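Local coordinates for protein pyridoxamine 5'-phosphate oxidase-related, FMN-binding (Mycobacterium smegmatis, PDB 3F7E) that probably acts as a coenzyme F420-dependent reductase on CH-CH groups, possibly including those of aflatoxins, although its own function is not established, at residues A[2-7]-A[75-80]; A[43-48]-A[63-68]; A[52-57]-A[115-120]. All blocks are in the same frame, centred on the assembly; numbering follows the deposited sequence. Where two conformers were deposited one is given.

Interaction 1 of 3, residues A[2-7]-A[75-80]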
loop_
_atom_site.group_PDB
_atom_site.type_symbol
_atom_site.label_atom_id
_atom_site.label_comp_id
_atom_site.label_asym_id
_atom_site.label_seq_id
_atom_site.Cartn_x
_atom_site.Cartn_y
_atom_site.Cartn_z
ATOM N N VAL A 2 7.104 1.214 -20.534
ATOM C CA VAL A 2 8.002 0.630 -19.501
ATOM C C VAL A 2 7.710 -0.862 -19.340
ATOM O O VAL A 2 6.571 -1.255 -19.100
ATOM C CB VAL A 2 7.824 1.349 -18.144
ATOM C CG1 VAL A 2 6.415 1.184 -17.632
ATOM C CG2 VAL A 2 8.830 0.833 -17.121
ATOM N N ALA A 3 8.734 -1.697 -19.468
ATOM C CA ALA A 3 8.516 -3.145 -19.418
ATOM C C ALA A 3 8.383 -3.674 -17.984
ATOM O O ALA A 3 9.156 -3.259 -17.118
ATOM C CB ALA A 3 9.629 -3.864 -20.164
ATOM N N VAL A 4 7.395 -4.562 -17.747
ATOM C CA VAL A 4 7.289 -5.382 -16.499
ATOM C C VAL A 4 8.624 -6.126 -16.456
ATOM O O VAL A 4 8.926 -6.856 -17.406
ATOM C CB VAL A 4 6.030 -6.242 -16.462
ATOM C CG1 VAL A 4 5.841 -6.797 -15.064
ATOM C CG2 VAL A 4 4.819 -5.392 -16.831
ATOM N N PRO A 5 9.301 -6.173 -15.304
ATOM C CA PRO A 5 10.252 -7.256 -15.017
ATOM C C PRO A 5 9.910 -8.713 -15.212
ATOM O O PRO A 5 8.768 -9.086 -15.020
ATOM C CB PRO A 5 10.601 -7.063 -13.519
ATOM C CG PRO A 5 10.083 -5.738 -13.131
ATOM C CD PRO A 5 9.032 -5.348 -14.115
ATOM N N GLU A 6 10.882 -9.520 -15.648
ATOM C CA GLU A 6 10.684 -10.459 -16.732
ATOM C C GLU A 6 10.145 -11.499 -15.734
ATOM O O GLU A 6 10.762 -11.730 -14.684
ATOM C CB GLU A 6 12.059 -10.911 -17.270
ATOM C CG GLU A 6 12.112 -12.064 -18.298
ATOM C CD GLU A 6 13.538 -12.257 -18.878
ATOM O OE1 GLU A 6 13.686 -12.766 -20.014
ATOM O OE2 GLU A 6 14.524 -11.887 -18.203
ATOM N N GLY A 7 8.972 -12.051 -15.995
ATOM C CA GLY A 7 8.395 -13.044 -15.086
ATOM C C GLY A 7 7.608 -12.570 -13.865
ATOM O O GLY A 7 7.253 -13.400 -13.018
ATOM N N ARG A 75 8.076 -12.520 -2.884
ATOM C CA ARG A 75 7.666 -12.252 -4.268
ATOM C C ARG A 75 6.658 -11.080 -4.283
ATOM O O ARG A 75 5.554 -11.220 -3.737
ATOM C CB ARG A 75 7.006 -13.492 -4.818
ATOM C CG ARG A 75 6.548 -13.278 -6.179
ATOM C CD ARG A 75 6.228 -14.593 -6.799
ATOM N NE ARG A 75 5.788 -14.414 -8.171
ATOM C CZ ARG A 75 6.599 -14.278 -9.222
ATOM N NH1 ARG A 75 7.921 -14.360 -9.090
ATOM N NH2 ARG A 75 6.087 -14.098 -10.437
ATOM N N TYR A 76 7.013 -9.944 -4.913
ATOM C CA TYR A 76 6.177 -8.755 -4.846
ATOM C C TYR A 76 6.450 -7.855 -6.036
ATOM O O TYR A 76 7.486 -8.031 -6.740
ATOM C CB TYR A 76 6.432 -7.999 -3.541
ATOM C CG TYR A 76 7.821 -7.457 -3.383
ATOM C CD1 TYR A 76 8.190 -6.247 -3.979
ATOM C CD2 TYR A 76 8.757 -8.115 -2.583
ATOM C CE1 TYR A 76 9.466 -5.718 -3.819
ATOM C CE2 TYR A 76 10.049 -7.589 -2.416
ATOM C CZ TYR A 76 10.375 -6.388 -3.032
ATOM O OH TYR A 76 11.634 -5.867 -2.852
ATOM N N LEU A 77 5.595 -6.834 -6.212
ATOM C CA LEU A 77 5.792 -5.921 -7.373
ATOM C C LEU A 77 5.253 -4.577 -6.929
ATOM O O LEU A 77 4.102 -4.472 -6.475
ATOM C CB LEU A 77 5.104 -6.397 -8.651
ATOM C CG LEU A 77 5.371 -5.570 -9.908
ATOM C CD1 LEU A 77 6.852 -5.653 -10.299
ATOM C CD2 LEU A 77 4.540 -6.060 -11.069
ATOM N N GLU A 78 6.101 -3.559 -7.112
ATOM C CA GLU A 78 5.755 -2.159 -6.858
ATOM C C GLU A 78 5.689 -1.435 -8.187
ATOM O O GLU A 78 6.664 -1.449 -8.945
ATOM C CB GLU A 78 6.820 -1.505 -5.961
ATOM C CG GLU A 78 6.965 -2.181 -4.611
ATOM C CD GLU A 78 8.243 -1.841 -3.913
ATOM O OE1 GLU A 78 8.958 -0.943 -4.401
ATOM O OE2 GLU A 78 8.550 -2.466 -2.863
ATOM N N VAL A 79 4.545 -0.803 -8.474
ATOM C CA VAL A 79 4.320 -0.116 -9.752
ATOM C C VAL A 79 4.113 1.372 -9.517
ATOM O O VAL A 79 3.143 1.743 -8.899
ATOM C CB VAL A 79 3.049 -0.651 -10.473
ATOM C CG1 VAL A 79 2.904 -0.044 -11.893
ATOM C CG2 VAL A 79 3.050 -2.204 -10.556
ATOM N N ARG A 80 4.982 2.235 -10.022
ATOM C CA ARG A 80 4.700 3.689 -9.988
ATOM C C ARG A 80 4.109 4.073 -11.342
ATOM O O ARG A 80 4.403 3.421 -12.353
ATOM C CB ARG A 80 5.965 4.476 -9.667
ATOM C CG ARG A 80 6.434 4.265 -8.225
ATOM C CD ARG A 80 7.938 4.433 -8.088
ATOM N NE ARG A 80 8.344 5.747 -8.553
ATOM C CZ ARG A 80 9.522 6.006 -9.127
ATOM N NH1 ARG A 80 9.776 7.243 -9.546
ATOM N NH2 ARG A 80 10.444 5.035 -9.307
#
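Leu77 rises from its strand into the bend made by Val4 and Pro5, with one methyl branch given to each. Its CD1 lies 4.3 Å from Pro5 CG, and its CD2 lies 4.3 Å from Val4 CG1. Both are ordinary, fairly relaxed apolar contacts. The two branches therefore span neighbouring residues of the irregular segment 2-7, and CG, placed anti to the backbone N (chi1 -175°), carries them up to it. Val4 is turned across the strand, whereas the CB of Pro5 is directed at it, and the proline ring meets the leucine through CG.

At the other end of the contact Arg75 supplies the polar link. Its NH2 donates to the carbonyl oxygen of Gly7 over 2.9 Å, with an N-H...O angle of 157°. The oxygen sits at the edge of the guanidinium, nearly in its plane, and the nitrogen lies in the carbonyl plane of Gly7, so the bond is well formed from both sides. An extended chain from CG to NE carries the guanidinium that far from the strand backbone. Ser10 OG adds weak bonds to both Gly7 O and Arg75 NH2, and Tyr8 makes a cation-pi contact with the same arginine.

The touching parts of the two segments run roughly antiparallel, too far apart for backbone pairing. Segment 2-7 leads into helix 9-13, whose Leu11 and Leu12 also press on Leu77, while Phe126 of strand 116-127 packs on Pro5, and strand 76-88 is paired through Leu77 with Val67 of strand 62-68.

Interaction 2 of 3, residues A[43-48]-A[63-68]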
loop_
_atom_site.group_PDB
_atom_site.type_symbol
_atom_site.label_atom_id
_atom_site.label_comp_id
_atom_site.label_asym_id
_atom_site.label_seq_id
_atom_site.Cartn_x
_atom_site.Cartn_y
_atom_site.Cartn_z
ATOM N N LEU A 43 -3.216 -0.130 -15.814
ATOM C CA LEU A 43 -4.017 -0.561 -14.653
ATOM C C LEU A 43 -5.303 0.250 -14.624
ATOM O O LEU A 43 -5.290 1.453 -14.920
ATOM C CB LEU A 43 -3.247 -0.273 -13.351
ATOM C CG LEU A 43 -1.991 -1.134 -13.142
ATOM C CD1 LEU A 43 -1.028 -0.474 -12.131
ATOM C CD2 LEU A 43 -2.357 -2.568 -12.718
ATOM N N ARG A 44 -6.409 -0.391 -14.255
ATOM C CA ARG A 44 -7.682 0.318 -14.084
ATOM C C ARG A 44 -8.258 0.033 -12.695
ATOM O O ARG A 44 -8.183 -1.117 -12.207
ATOM C CB ARG A 44 -8.679 -0.102 -15.169
ATOM C CG ARG A 44 -8.326 0.429 -16.534
ATOM C CD ARG A 44 -9.366 -0.032 -17.594
ATOM N NE ARG A 44 -9.195 0.636 -18.889
ATOM C CZ ARG A 44 -8.367 0.212 -19.836
ATOM N NH1 ARG A 44 -7.659 -0.899 -19.667
ATOM N NH2 ARG A 44 -8.245 0.905 -20.954
ATOM N N PHE A 45 -8.837 1.082 -12.099
ATOM C CA PHE A 45 -9.450 1.036 -10.767
ATOM C C PHE A 45 -10.849 1.630 -10.818
ATOM O O PHE A 45 -11.130 2.467 -11.666
ATOM C CB PHE A 45 -8.623 1.867 -9.768
ATOM C CG PHE A 45 -7.168 1.486 -9.723
ATOM C CD1 PHE A 45 -6.231 2.046 -10.623
ATOM C CD2 PHE A 45 -6.725 0.549 -8.799
ATOM C CE1 PHE A 45 -4.896 1.678 -10.571
ATOM C CE2 PHE A 45 -5.402 0.182 -8.744
ATOM C CZ PHE A 45 -4.481 0.736 -9.633
ATOM N N THR A 46 -11.702 1.228 -9.865
ATOM C CA THR A 46 -13.003 1.839 -9.705
ATOM C C THR A 46 -12.924 2.829 -8.541
ATOM O O THR A 46 -12.401 2.516 -7.476
ATOM C CB THR A 46 -14.135 0.796 -9.482
ATOM O OG1 THR A 46 -15.379 1.474 -9.293
ATOM C CG2 THR A 46 -13.878 -0.118 -8.265
ATOM N N HIS A 47 -13.421 4.046 -8.781
ATOM C CA HIS A 47 -13.449 5.125 -7.762
ATOM C C HIS A 47 -14.803 5.831 -7.901
ATOM O O HIS A 47 -15.516 5.685 -8.898
ATOM C CB HIS A 47 -12.360 6.216 -8.023
ATOM C CG HIS A 47 -10.945 5.862 -7.621
ATOM N ND1 HIS A 47 -10.221 4.817 -8.168
ATOM C CD2 HIS A 47 -10.107 6.468 -6.745
ATOM C CE1 HIS A 47 -9.010 4.790 -7.632
ATOM N NE2 HIS A 47 -8.913 5.786 -6.769
ATOM N N THR A 48 -15.146 6.650 -6.916
ATOM C CA THR A 48 -16.190 7.650 -7.153
ATOM C C THR A 48 -15.584 9.052 -7.165
ATOM O O THR A 48 -14.480 9.302 -6.662
ATOM C CB THR A 48 -17.350 7.619 -6.157
ATOM O OG1 THR A 48 -16.935 8.347 -5.009
ATOM C CG2 THR A 48 -17.789 6.184 -5.830
ATOM N N VAL A 63 0.811 8.190 -8.919
ATOM C CA VAL A 63 0.352 7.164 -8.006
ATOM C C VAL A 63 1.401 6.047 -7.891
ATOM O O VAL A 63 2.357 5.971 -8.681
ATOM C CB VAL A 63 -1.007 6.558 -8.446
ATOM C CG1 VAL A 63 -2.044 7.644 -8.556
ATOM C CG2 VAL A 63 -0.896 5.732 -9.750
ATOM N N ALA A 64 1.205 5.156 -6.922
ATOM C CA ALA A 64 2.056 3.974 -6.791
ATOM C C ALA A 64 1.193 2.837 -6.261
ATOM O O ALA A 64 0.318 3.070 -5.452
ATOM C CB ALA A 64 3.238 4.246 -5.851
HETATM N N MSE A 65 1.454 1.604 -6.696
HETATM C CA MSE A 65 0.669 0.441 -6.231
HETATM C C MSE A 65 1.620 -0.668 -5.824
HETATM O O MSE A 65 2.589 -0.994 -6.526
HETATM C CB MSE A 65 -0.256 -0.092 -7.339
HETATM C CG MSE A 65 -1.229 -1.141 -6.840
HETATM SE SE MSE A 65 -2.332 -1.924 -8.229
HETATM C CE MSE A 65 -1.036 -3.183 -8.932
ATOM N N SER A 66 1.335 -1.256 -4.669
ATOM C CA SER A 66 2.078 -2.386 -4.107
ATOM C C SER A 66 1.194 -3.628 -4.102
ATOM O O SER A 66 0.081 -3.635 -3.558
ATOM C CB SER A 66 2.491 -2.031 -2.666
ATOM O OG SER A 66 2.964 -3.183 -1.980
ATOM N N VAL A 67 1.712 -4.787 -4.752
ATOM C CA VAL A 67 1.026 -6.073 -4.745
ATOM C C VAL A 67 2.045 -7.092 -4.249
ATOM O O VAL A 67 3.215 -7.057 -4.640
ATOM C CB VAL A 67 0.351 -6.395 -6.129
ATOM C CG1 VAL A 67 1.369 -6.427 -7.247
ATOM C CG2 VAL A 67 -0.468 -7.688 -6.081
ATOM N N ILE A 68 1.605 -7.958 -3.337
ATOM C CA ILE A 68 2.469 -8.985 -2.787
ATOM C C ILE A 68 1.849 -10.353 -2.986
ATOM O O ILE A 68 0.629 -10.513 -2.908
ATOM C CB ILE A 68 2.823 -8.691 -1.292
ATOM C CG1 ILE A 68 3.947 -9.598 -0.778
ATOM C CG2 ILE A 68 1.579 -8.761 -0.385
ATOM C CD1 ILE A 68 4.536 -9.124 0.549
#
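The Phe45 ring meets Met65 with its edge and not with a face: the selenium of this residue, which is modelled as selenomethionine, lies near the ring plane beside the CZ-CE2 edge. SE is 3.7 Å from Phe45 CZ and 4.8 Å from the ring centroid, in a direction 82° off the ring normal. This is a Met-aromatic contact of the edge-on kind, in which the ring's slightly positive C-H rim would be expected to face the polarisable selenium. Phe36 and Leu20, from outside the two segments, also touch the Phe45 side chain. The other flat group of the strand, the His47 imidazole, has the CB of Phe45 at its edge.

The Met65 chain bends about its CG-SE bond. CG stands anti to the backbone N (chi1 -171°), which sends the chain straight out from the strand, and the bend, a chi3 of 80°, then swings the terminal methyl to Leu43. There CE sits against both branches of the leucine fork, 4.1 Å from Leu43 CD2 and 4.2 Å from Leu43 CD1.

Strands 43-48 and 62-68 are not neighbours in the sheet, since strands 76-88 and 116-127 stand between them in its order. The sheet curls so that their side chains meet inside, as in the split beta-barrel of the flavin- and F420-binding oxidoreductase family. All three residues are buried, close to the centre of the chain, and Phe36 touches each of them. Ala64, Ser66 and Ile68, which alternate with Met65 along the strand, instead pack on Val31 and His19 of the second subunit.

Interaction 3 of 3, residues A[52-57]-A[115-120]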
loop_
_atom_site.group_PDB
_atom_site.type_symbol
_atom_site.label_atom_id
_atom_site.label_comp_id
_atom_site.label_asym_id
_atom_site.label_seq_id
_atom_site.Cartn_x
_atom_site.Cartn_y
_atom_site.Cartn_z
ATOM N N GLN A 52 -11.890 11.483 -1.222
ATOM C CA GLN A 52 -10.602 12.152 -1.204
ATOM C C GLN A 52 -9.625 11.553 -2.212
ATOM O O GLN A 52 -8.824 12.283 -2.789
ATOM C CB GLN A 52 -9.974 12.130 0.195
ATOM C CG GLN A 52 -8.740 12.999 0.311
ATOM C CD GLN A 52 -9.014 14.471 0.024
ATOM O OE1 GLN A 52 -9.984 15.057 0.543
ATOM N NE2 GLN A 52 -8.161 15.080 -0.802
ATOM N N LYS A 53 -9.657 10.229 -2.389
ATOM C CA LYS A 53 -8.709 9.595 -3.311
ATOM C C LYS A 53 -8.843 10.191 -4.715
ATOM O O LYS A 53 -7.851 10.427 -5.402
ATOM C CB LYS A 53 -8.954 8.082 -3.418
ATOM C CG LYS A 53 -9.216 7.319 -2.164
ATOM C CD LYS A 53 -9.818 5.964 -2.512
ATOM C CE LYS A 53 -10.292 5.205 -1.289
ATOM N NZ LYS A 53 -10.767 3.849 -1.696
ATOM N N TYR A 54 -10.082 10.447 -5.137
ATOM C CA TYR A 54 -10.317 11.107 -6.414
ATOM C C TYR A 54 -9.779 12.530 -6.452
ATOM O O TYR A 54 -9.092 12.917 -7.402
ATOM C CB TYR A 54 -11.813 11.082 -6.754
ATOM C CG TYR A 54 -12.233 11.870 -7.970
ATOM C CD1 TYR A 54 -12.195 11.302 -9.229
ATOM C CD2 TYR A 54 -12.691 13.175 -7.852
ATOM C CE1 TYR A 54 -12.599 12.030 -10.358
ATOM C CE2 TYR A 54 -13.094 13.906 -8.947
ATOM C CZ TYR A 54 -13.045 13.333 -10.202
ATOM O OH TYR A 54 -13.451 14.074 -11.280
ATOM N N ARG A 55 -10.083 13.309 -5.414
ATOM C CA ARG A 55 -9.537 14.662 -5.338
ATOM C C ARG A 55 -8.010 14.679 -5.372
ATOM O O ARG A 55 -7.407 15.547 -5.998
ATOM C CB ARG A 55 -10.057 15.380 -4.102
ATOM C CG ARG A 55 -11.536 15.586 -4.149
ATOM C CD ARG A 55 -12.065 16.478 -3.015
ATOM N NE ARG A 55 -12.024 15.862 -1.685
ATOM C CZ ARG A 55 -12.970 15.070 -1.171
ATOM N NH1 ARG A 55 -12.836 14.611 0.069
ATOM N NH2 ARG A 55 -14.053 14.742 -1.876
ATOM N N ASN A 56 -7.386 13.682 -4.738
ATOM C CA ASN A 56 -5.923 13.617 -4.743
ATOM C C ASN A 56 -5.410 13.518 -6.184
ATOM O O ASN A 56 -4.475 14.243 -6.591
ATOM C CB ASN A 56 -5.409 12.403 -3.960
ATOM C CG ASN A 56 -5.666 12.499 -2.473
ATOM O OD1 ASN A 56 -6.020 13.562 -1.953
ATOM N ND2 ASN A 56 -5.465 11.384 -1.785
ATOM N N ILE A 57 -5.991 12.616 -6.970
ATOM C CA ILE A 57 -5.487 12.349 -8.323
ATOM C C ILE A 57 -5.814 13.494 -9.281
ATOM O O ILE A 57 -5.046 13.719 -10.216
ATOM C CB ILE A 57 -5.935 10.964 -8.856
ATOM C CG1 ILE A 57 -7.415 10.799 -8.895
ATOM C CG2 ILE A 57 -5.335 9.847 -8.042
ATOM C CD1 ILE A 57 -7.865 9.674 -9.852
ATOM N N ASP A 115 -21.901 8.221 -9.624
ATOM C CA ASP A 115 -20.639 8.918 -9.382
ATOM C C ASP A 115 -19.393 8.054 -9.636
ATOM O O ASP A 115 -18.265 8.476 -9.356
ATOM C CB ASP A 115 -20.602 9.437 -7.947
ATOM C CG ASP A 115 -21.759 10.362 -7.647
ATOM O OD1 ASP A 115 -22.071 11.206 -8.507
ATOM O OD2 ASP A 115 -22.344 10.253 -6.550
ATOM N N ARG A 116 -19.590 6.843 -10.164
ATOM C CA ARG A 116 -18.478 5.932 -10.421
ATOM C C ARG A 116 -17.678 6.323 -11.648
ATOM O O ARG A 116 -18.271 6.753 -12.658
ATOM C CB ARG A 116 -18.990 4.481 -10.556
ATOM C CG ARG A 116 -19.338 3.815 -9.211
ATOM C CD ARG A 116 -18.102 3.285 -8.508
ATOM N NE ARG A 116 -18.380 3.026 -7.092
ATOM C CZ ARG A 116 -17.462 2.617 -6.235
ATOM N NH1 ARG A 116 -16.230 2.327 -6.645
ATOM N NH2 ARG A 116 -17.789 2.460 -4.960
ATOM N N VAL A 117 -16.358 6.135 -11.573
ATOM C CA VAL A 117 -15.453 6.364 -12.688
ATOM C C VAL A 117 -14.466 5.206 -12.766
ATOM O O VAL A 117 -14.282 4.430 -11.810
ATOM C CB VAL A 117 -14.683 7.715 -12.560
ATOM C CG1 VAL A 117 -15.634 8.924 -12.637
ATOM C CG2 VAL A 117 -13.871 7.755 -11.260
ATOM N N ILE A 118 -13.808 5.132 -13.922
ATOM C CA ILE A 118 -12.686 4.235 -14.161
ATOM C C ILE A 118 -11.431 5.087 -14.172
ATOM O O ILE A 118 -11.331 6.030 -14.961
ATOM C CB ILE A 118 -12.793 3.524 -15.525
ATOM C CG1 ILE A 118 -14.203 2.956 -15.764
ATOM C CG2 ILE A 118 -11.684 2.491 -15.652
ATOM C CD1 ILE A 118 -14.385 2.317 -17.130
ATOM N N ILE A 119 -10.498 4.777 -13.278
ATOM C CA ILE A 119 -9.207 5.493 -13.222
ATOM C C ILE A 119 -8.173 4.668 -13.978
ATOM O O ILE A 119 -7.994 3.490 -13.655
ATOM C CB ILE A 119 -8.734 5.691 -11.752
ATOM C CG1 ILE A 119 -9.799 6.384 -10.897
ATOM C CG2 ILE A 119 -7.388 6.402 -11.701
ATOM C CD1 ILE A 119 -10.069 7.783 -11.262
ATOM N N VAL A 120 -7.524 5.269 -14.979
ATOM C CA VAL A 120 -6.606 4.547 -15.867
ATOM C C VAL A 120 -5.181 5.024 -15.603
ATOM O O VAL A 120 -4.903 6.225 -15.737
ATOM C CB VAL A 120 -6.970 4.807 -17.357
ATOM C CG1 VAL A 120 -6.094 3.966 -18.234
ATOM C CG2 VAL A 120 -8.451 4.512 -17.579
#
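Gln52 OE1, on helix 52-59, takes two N-H groups of Arg55, while Tyr54 and Ile57 of the same helix are the residues that meet strand 116-127. Arg55 reaches the oxygen side-on, NE at 3.1 Å and NH1 at 2.9 Å from Gln52 OE1; both nitrogens lie above one face of the amide, not in its plane, so neither bond follows a lone pair. The amide nitrogen is used too: Gln52 NE2 donates to Asn56 OD1 over 2.9 Å with an almost straight N-H...O angle of 178°. Gln52 is thereby held at both ends of its amide, and Asn56 ND2 goes on to Thr22 OG1.

The face that meets the strand is apolar. Ile57 and Ile119 point at each other tip to tip, their CD1 methyls 3.2 Å apart. That separation is unusually short for two methyl carbons, and its exact value is doubtful. A second approach, Ile57 CD1 to Ile119 CG2 at 3.8 Å, is normal. Tyr54 approaches obliquely, its CD1 4.4 Å from Val117 CG2; its chi1 of 173° swings the ring to that side, and its hydroxyl bonds to Lys58 NZ.

Val117 and Ile119 also pack on Ile86 of strand 76-88. Between helix and strand the side-chain contacts are all apolar, so the fit depends on side-chain shape, while polar groups such as Gln52 on the helix and Arg116 on the strand, which bonds to Asp112 and Thr46, find their partners away from this interface.

In the fold
From the N terminus, segment 2-7 meets strand 76-88, and interaction 1 closes a long loop of 67 residues. Within that loop lies interaction 2, which joins strands 43-48 and 62-68 across only 14 residues that include helix 52-59. That helix, set between the two strands of interaction 2, begins interaction 3, whose partner strand 116-127 comes after strand 76-88; interaction 3 therefore crosses both of the others. All three reach one antiparallel sheet. Backbone pairing of strand 62-68 with 76-88 connects interactions 1 and 2, and pairing of 43-48 with 116-127 connects 2 and 3, while interactions 1 and 3 remain apart, about 10 Å between nearest atoms.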